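Local structure of DUF1893 domain-containing protein (Thermotoga maritima, 1VK9) at residues K23-E26 / L32-Y35. The protein is of unknown function but has a cytidine deaminase-like fold and binds zinc ions in the crystal. Residues are numbered along the deposited sequence; the frame is centred on the assembly and turned at random.
Sequences KIFE and LLAY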
loop_
_atom_site.group_PDB
_atom_site.type_symbol
_atom_site.label_atom_id
_atom_site.label_comp_id
_atom_site.label_asym_id
_atom_site.label_seq_id
_atom_site.Cartn_x
_atom_site.Cartn_y
_atom_site.Cartn_z
ATOM N N LYS A 23 11.283 7.577 10.531
ATOM C CA LYS A 23 12.059 8.810 10.731
ATOM C C LYS A 23 12.160 9.648 9.448
ATOM O O LYS A 23 12.083 10.869 9.517
ATOM C CB LYS A 23 13.459 8.504 11.292
ATOM C CG LYS A 23 13.504 8.282 12.809
ATOM C CD LYS A 23 14.470 9.283 13.496
ATOM C CE LYS A 23 15.438 8.622 14.497
ATOM N NZ LYS A 23 15.935 7.276 14.049
ATOM N N ILE A 24 12.311 8.990 8.293
ATOM C CA ILE A 24 12.366 9.659 6.984
ATOM C C ILE A 24 10.974 10.148 6.535
ATOM O O ILE A 24 10.806 11.318 6.174
ATOM C CB ILE A 24 13.058 8.751 5.910
ATOM C CG1 ILE A 24 14.573 8.682 6.162
ATOM C CG2 ILE A 24 12.789 9.255 4.494
ATOM C CD1 ILE A 24 15.325 7.647 5.297
ATOM N N PHE A 25 9.989 9.252 6.565
ATOM C CA PHE A 25 8.593 9.581 6.281
ATOM C C PHE A 25 8.098 10.793 7.083
ATOM O O PHE A 25 7.432 11.686 6.537
ATOM C CB PHE A 25 7.714 8.371 6.600
ATOM C CG PHE A 25 6.350 8.404 5.950
ATOM C CD1 PHE A 25 6.175 7.966 4.638
ATOM C CD2 PHE A 25 5.237 8.839 6.658
ATOM C CE1 PHE A 25 4.905 7.974 4.042
ATOM C CE2 PHE A 25 3.970 8.856 6.077
ATOM C CZ PHE A 25 3.800 8.420 4.773
ATOM N N GLU A 26 8.423 10.814 8.379
ATOM C CA GLU A 26 7.953 11.861 9.278
ATOM C C GLU A 26 8.694 13.181 8.995
ATOM O O GLU A 26 8.053 14.210 8.801
ATOM C CB GLU A 26 8.044 11.421 10.758
ATOM C CG GLU A 26 6.925 10.471 11.232
ATOM C CD GLU A 26 7.051 10.022 12.701
ATOM O OE1 GLU A 26 7.952 10.500 13.435
ATOM O OE2 GLU A 26 6.233 9.183 13.141
ATOM N N LEU A 32 3.838 8.584 0.646
ATOM C CA LEU A 32 4.225 7.224 0.271
ATOM C C LEU A 32 5.748 7.086 0.275
ATOM O O LEU A 32 6.469 7.987 -0.143
ATOM C CB LEU A 32 3.679 6.874 -1.111
ATOM C CG LEU A 32 3.872 5.479 -1.718
ATOM C CD1 LEU A 32 3.381 4.375 -0.796
ATOM C CD2 LEU A 32 3.156 5.384 -3.060
ATOM N N LEU A 33 6.236 5.955 0.757
ATOM C CA LEU A 33 7.665 5.684 0.773
ATOM C C LEU A 33 7.894 4.188 0.583
ATOM O O LEU A 33 7.181 3.371 1.201
ATOM C CB LEU A 33 8.270 6.145 2.098
ATOM C CG LEU A 33 9.689 5.697 2.436
ATOM C CD1 LEU A 33 10.693 6.399 1.575
ATOM C CD2 LEU A 33 9.971 5.994 3.876
ATOM N N ALA A 34 8.850 3.824 -0.281
ATOM C CA ALA A 34 9.363 2.453 -0.287
ATOM C C ALA A 34 10.822 2.471 0.161
ATOM O O ALA A 34 11.615 3.302 -0.305
ATOM C CB ALA A 34 9.198 1.812 -1.622
ATOM N N TYR A 35 11.158 1.574 1.089
ATOM C CA TYR A 35 12.447 1.604 1.785
ATOM C C TYR A 35 13.126 0.221 1.882
ATOM O O TYR A 35 12.486 -0.783 2.230
ATOM C CB TYR A 35 12.253 2.209 3.168
ATOM C CG TYR A 35 13.518 2.456 3.964
ATOM C CD1 TYR A 35 14.264 3.632 3.798
ATOM C CD2 TYR A 35 13.959 1.531 4.910
ATOM C CE1 TYR A 35 15.420 3.871 4.548
ATOM C CE2 TYR A 35 15.112 1.761 5.661
ATOM C CZ TYR A 35 15.838 2.932 5.473
ATOM O OH TYR A 35 16.973 3.150 6.226
#
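With CG anti to the backbone N in both F25 (chi1 -161°) and L33 (chi1 168°), the two side chains reach out from helix and strand and slide past each other in opposite directions. This is the first helix of a cytidine deaminase-like alpha/beta fold, 15-27, packing on strand 32-35 of the mixed sheet; a short loop joins the two. F25 presents a ring edge to the strand: CD1 lies 3.8 Å from L33 CB, near the plane of the ring, while CE1 lies 3.6 Å from the backbone N of L32, which sends its own side chain to the other side of the sheet, among P50, V51 and L54 of helix 49-57. I67 on the neighbouring strand also touches the F25 ring, and a bound zinc ion, probably the one held by H88 and D110, lies about 7 Å from the F25 side chain. An alanine in place of F25 would probably open a gap beside L33 CB and the L32 backbone and take away the ring that I67 packs on. I24, the preceding residue, meets Y35, two residues on from L33: their side chains cross at about a right angle, with I24 CD1 3.9 Å from Y35 CE1.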